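PDB 3T22: redox-sensitive transcriptional activator OxyR from Porphyromonas gingivalis, which probably binds DNA as a LysR-family transcription factor and switches on genes in response to redox change, this chain being its regulatory domain. Local coordinates for residues Ala13-Pro18 and Gln154-Gln159; Lys26-Leu31 and Glu195-Leu200. The protein carries 1 engineered substitution. All coordinates share one frame; numbering follows the deposited sequence.

Both contacts use helix 13-27 of the regulatory domain, which has the periplasmic-binding-protein-like fold of the LysR family. Contact 1 sets the start of that helix, Ala13-Pro18, against the 3-10 segment Gln154-Gln159 that follows strand 149-153; contact 2 sets its end and the following turn, Lys26-Leu31, against helix 191-203. Their centres are 20 Å apart and their nearest atoms about 7 Å, so they do not touch. The centre of contact 1 lies about 9 Å from the centre of the chain, beside the second subunit; that of contact 2 lies about 21 Å out and meets no other chain. Contact 1 combines an aromatic ring with a hydrogen bond and a bridging water; contact 2 is mainly aliphatic.

Contact 1 of 2, residues Ala13-Pro18 and Gln154-Gln159; sequences APYLLP and QLTVEQ
One direct hydrogen bond and one water bridge join Pro14 and Tyr15 to the 3-10 segment Gln154-Gln159. Gln159 NE2 donates to Pro14 O at 2.9 Å, nearly straight at 174°, with the acceptor in the plane of the amide. The long glutamine, extended beyond CG, thus supplies the N-H that Pro18, four residues on from Pro14, cannot give where the helix kinks. Water 1 makes the second link, giving one hydrogen to Tyr15 O at 2.8 Å and the other to Leu155 O at 3.1 Å.

The aromatic contacts belong to Tyr15. Thr156 lies alongside it, and its CB sits over one ring face, 3.9 Å from the centroid of the Tyr15 ring, a CH-pi contact displaced toward the rim. Pro14 CB, from the same segment as the ring, lies over the opposite face toward its rim; a flat ring fits between the two. At the ring edge, in plane, Gln159 OE1 is 3.3 Å from Tyr15 CD1. The phenol OH hydrogen-bonds Glu137 of the second subunit.

Apolar contact is lighter: Leu155 CD2 meets Leu16 CB at 4.1 Å, and both leucines also pack on Tyr72 of strand 66-80.

Chemically, in this mostly buried seam an amide serves Pro14 O and one water serves Tyr15 O and Leu155 O, while the Tyr15 ring, held between Thr156 and Pro14, ties this junction to the dimer partner.

Contact 2 of 2, residues Lys26-Leu31 and Glu195-Leu200; sequences KELAGL and EQLIGL
Glu27 and Leu28, where helix 13-27 ends, face one side of helix 191-203, with CA atoms 8.3 Å apart for Glu27 and Leu200 and 8.8 Å for Leu28 and Gln196. Leu28 is the first residue to leave helical geometry and opens a type II turn that Leu31 N closes on Leu28 O at 3.1 Å; Gly30 accepts the positive phi of 74° that this turn requires.

Leu28 is the main apolar side chain brought across. Its branched end points at that of Leu200, tip to tip, though the closeness of their CD1 atoms is doubtful in the model. Leu28 CD2 lies tightly against Leu197 CD2 at 3.4 Å and is 4.0 Å from Leu200 CD1; a buried branched chain suits this place between two leucines of one helix. Gln196 runs past Leu28 in the opposite direction, CG anti to the backbone N (chi1 -168°) and the chain extended, which places NE2 3.4 Å from Leu28 CD1. Glu27 contributes its aliphatic part: CB touches Leu200 CD1 at 3.7 Å and CG approaches Gln196 NE2 at 3.7 Å. A glutamate suits this exposed position, its methylenes making the contact.

Leu200 also packs back on Ile23 and Trp24 of helix 13-27, while Ile198, beyond the contact, rests on Asp69 and Leu71 of strand 66-80, so helix 191-203 lies between that strand and the end of helix 13-27.

Contact 1 of 2, residues Ala13-Pro18 and Gln154-Gln159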
# COMPACT_ATOMS: atom_id res chain seq x y z
N ALA A 13 -1.73 5.84 -7.71
CA ALA A 13 -0.34 5.69 -8.12
C ALA A 13 0.09 4.28 -8.54
O ALA A 13 0.78 4.11 -9.53
CB ALA A 13 0.58 6.24 -7.05
N PRO A 14 -0.27 3.26 -7.75
CA PRO A 14 0.24 1.92 -8.07
C PRO A 14 -0.38 1.33 -9.33
O PRO A 14 0.18 0.41 -9.90
CB PRO A 14 -0.17 1.08 -6.85
CG PRO A 14 -0.49 2.06 -5.78
CD PRO A 14 -1.02 3.28 -6.49
N TYR A 15 -1.52 1.88 -9.76
CA TYR A 15 -2.26 1.30 -10.87
C TYR A 15 -2.04 2.07 -12.17
O TYR A 15 -2.21 1.52 -13.26
CB TYR A 15 -3.76 1.25 -10.52
CG TYR A 15 -3.99 0.83 -9.09
CD1 TYR A 15 -3.53 -0.40 -8.63
CD2 TYR A 15 -4.63 1.66 -8.20
CE1 TYR A 15 -3.72 -0.79 -7.33
CE2 TYR A 15 -4.82 1.28 -6.89
CZ TYR A 15 -4.36 0.06 -6.46
OH TYR A 15 -4.55 -0.31 -5.16
N LEU A 16 -1.66 3.33 -12.04
CA LEU A 16 -1.57 4.21 -13.18
C LEU A 16 -0.13 4.57 -13.51
O LEU A 16 0.24 4.62 -14.68
CB LEU A 16 -2.38 5.49 -12.96
CG LEU A 16 -2.13 6.61 -13.99
CD1 LEU A 16 -2.80 6.30 -15.29
CD2 LEU A 16 -2.61 7.98 -13.47
N LEU A 17 0.68 4.76 -12.48
CA LEU A 17 2.07 5.11 -12.68
C LEU A 17 2.85 4.08 -13.50
O LEU A 17 3.69 4.46 -14.31
CB LEU A 17 2.76 5.39 -11.34
CG LEU A 17 2.43 6.75 -10.74
CD1 LEU A 17 3.53 7.20 -9.80
CD2 LEU A 17 2.20 7.77 -11.83
N PRO A 18 2.60 2.79 -13.31
CA PRO A 18 3.30 1.80 -14.15
C PRO A 18 2.94 1.90 -15.65
O PRO A 18 3.82 1.74 -16.49
CB PRO A 18 2.86 0.46 -13.55
CG PRO A 18 2.66 0.77 -12.10
CD PRO A 18 2.00 2.16 -12.12
N GLN A 154 -11.18 0.22 -10.62
CA GLN A 154 -11.24 -0.61 -11.82
C GLN A 154 -9.91 -0.82 -12.53
O GLN A 154 -9.68 -1.87 -13.13
CB GLN A 154 -12.26 -0.02 -12.80
CG GLN A 154 -12.31 -0.68 -14.15
CD GLN A 154 -13.40 -0.08 -15.02
OE1 GLN A 154 -13.56 1.13 -15.07
NE2 GLN A 154 -14.15 -0.94 -15.71
N LEU A 155 -9.04 0.18 -12.48
CA LEU A 155 -7.79 0.15 -13.22
C LEU A 155 -6.80 -0.87 -12.61
O LEU A 155 -5.81 -1.26 -13.24
CB LEU A 155 -7.19 1.55 -13.29
CG LEU A 155 -6.14 1.84 -14.37
CD1 LEU A 155 -6.71 1.65 -15.79
CD2 LEU A 155 -5.57 3.25 -14.18
N THR A 156 -7.09 -1.31 -11.40
CA THR A 156 -6.25 -2.31 -10.77
C THR A 156 -6.43 -3.71 -11.35
O THR A 156 -5.57 -4.56 -11.16
CB THR A 156 -6.44 -2.35 -9.22
OG1 THR A 156 -5.42 -3.17 -8.64
CG2 THR A 156 -7.78 -2.92 -8.86
N VAL A 157 -7.54 -3.96 -12.07
CA VAL A 157 -7.83 -5.33 -12.54
C VAL A 157 -6.82 -5.87 -13.55
O VAL A 157 -6.52 -7.06 -13.53
CB VAL A 157 -9.26 -5.51 -13.12
CG1 VAL A 157 -10.30 -4.98 -12.15
CG2 VAL A 157 -9.39 -4.87 -14.48
N GLU A 158 -6.28 -4.99 -14.39
CA GLU A 158 -5.29 -5.39 -15.38
C GLU A 158 -3.95 -5.75 -14.76
O GLU A 158 -2.99 -6.02 -15.47
CB GLU A 158 -5.10 -4.28 -16.41
CG GLU A 158 -5.83 -3.00 -16.09
CD GLU A 158 -7.19 -2.94 -16.74
OE1 GLU A 158 -7.24 -2.90 -17.98
OE2 GLU A 158 -8.20 -2.93 -16.01
N GLN A 159 -3.87 -5.77 -13.43
CA GLN A 159 -2.65 -6.18 -12.76
C GLN A 159 -2.91 -7.48 -12.05
O GLN A 159 -2.00 -8.11 -11.50
CB GLN A 159 -2.20 -5.12 -11.75
CG GLN A 159 -1.60 -3.86 -12.36
CD GLN A 159 -1.35 -2.77 -11.30
OE1 GLN A 159 -1.91 -2.82 -10.21
NE2 GLN A 159 -0.49 -1.81 -11.63
O HOH W 1 -2.70 -1.19 -13.71

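Contact 2 of 2, residues Lys26-Leu31 and Glu195-Leu200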
# COMPACT_ATOMS: atom_id res chain seq x y z
N LYS A 26 9.79 8.14 -23.38
CA LYS A 26 9.85 8.32 -24.83
C LYS A 26 9.48 9.73 -25.26
O LYS A 26 10.16 10.33 -26.10
CB LYS A 26 8.93 7.32 -25.54
CG LYS A 26 9.29 5.86 -25.36
CD LYS A 26 8.22 4.96 -25.96
CE LYS A 26 8.48 3.49 -25.67
NZ LYS A 26 7.35 2.61 -26.09
N GLU A 27 8.36 10.24 -24.75
CA GLU A 27 7.77 11.47 -25.29
C GLU A 27 8.29 12.77 -24.68
O GLU A 27 8.25 13.82 -25.32
CB GLU A 27 6.24 11.41 -25.17
CG GLU A 27 5.53 12.59 -25.81
CD GLU A 27 5.40 12.45 -27.32
OE1 GLU A 27 5.94 11.47 -27.87
OE2 GLU A 27 4.75 13.31 -27.94
N LEU A 28 8.72 12.70 -23.43
CA LEU A 28 9.18 13.87 -22.69
C LEU A 28 10.63 13.68 -22.25
O LEU A 28 11.01 14.03 -21.14
CB LEU A 28 8.29 14.13 -21.47
CG LEU A 28 6.82 14.43 -21.76
CD1 LEU A 28 6.24 13.41 -22.73
CD2 LEU A 28 6.02 14.46 -20.47
N ALA A 29 11.42 13.11 -23.16
CA ALA A 29 12.82 12.81 -22.92
C ALA A 29 13.53 14.03 -22.32
O ALA A 29 13.23 15.17 -22.68
CB ALA A 29 13.46 12.40 -24.23
N GLY A 30 14.46 13.78 -21.40
CA GLY A 30 15.22 14.85 -20.79
C GLY A 30 14.49 15.72 -19.79
O GLY A 30 15.09 16.61 -19.17
N LEU A 31 13.21 15.48 -19.59
CA LEU A 31 12.46 16.23 -18.58
C LEU A 31 12.43 15.46 -17.24
O LEU A 31 12.06 14.28 -17.20
CB LEU A 31 11.05 16.53 -19.08
CG LEU A 31 10.03 17.08 -18.08
CD1 LEU A 31 10.41 18.48 -17.61
CD2 LEU A 31 8.65 17.07 -18.70
N GLU A 195 -0.78 20.54 -21.74
CA GLU A 195 -1.63 19.82 -22.69
C GLU A 195 -0.98 18.52 -23.17
O GLU A 195 -1.66 17.54 -23.46
CB GLU A 195 -2.03 20.71 -23.87
CG GLU A 195 -2.85 21.96 -23.49
CD GLU A 195 -4.28 21.64 -23.05
OE1 GLU A 195 -4.77 20.54 -23.38
OE2 GLU A 195 -4.91 22.50 -22.37
N GLN A 196 0.34 18.51 -23.26
CA GLN A 196 1.09 17.32 -23.61
C GLN A 196 0.82 16.22 -22.57
O GLN A 196 0.51 15.06 -22.92
CB GLN A 196 2.58 17.66 -23.64
CG GLN A 196 3.47 16.61 -24.26
CD GLN A 196 4.92 17.07 -24.38
OE1 GLN A 196 5.24 18.25 -24.18
NE2 GLN A 196 5.81 16.13 -24.69
N LEU A 197 0.95 16.59 -21.30
CA LEU A 197 0.74 15.66 -20.20
C LEU A 197 -0.67 15.08 -20.23
O LEU A 197 -0.85 13.87 -20.13
CB LEU A 197 1.00 16.35 -18.86
CG LEU A 197 2.43 16.82 -18.60
CD1 LEU A 197 2.51 17.61 -17.31
CD2 LEU A 197 3.39 15.63 -18.57
N ILE A 198 -1.66 15.95 -20.37
CA ILE A 198 -3.04 15.50 -20.43
C ILE A 198 -3.18 14.39 -21.47
O ILE A 198 -3.84 13.37 -21.24
CB ILE A 198 -3.99 16.65 -20.71
CG1 ILE A 198 -3.91 17.67 -19.58
CG2 ILE A 198 -5.41 16.14 -20.87
CD1 ILE A 198 -4.80 18.88 -19.77
N GLY A 199 -2.55 14.59 -22.62
CA GLY A 199 -2.59 13.61 -23.68
C GLY A 199 -1.94 12.31 -23.26
O GLY A 199 -2.48 11.23 -23.47
N LEU A 200 -0.75 12.41 -22.68
CA LEU A 200 0.01 11.22 -22.29
C LEU A 200 -0.73 10.37 -21.26
O LEU A 200 -0.81 9.15 -21.40
CB LEU A 200 1.38 11.62 -21.75
CG LEU A 200 2.37 12.17 -22.78
CD1 LEU A 200 3.79 11.80 -22.42
CD2 LEU A 200 2.03 11.68 -24.18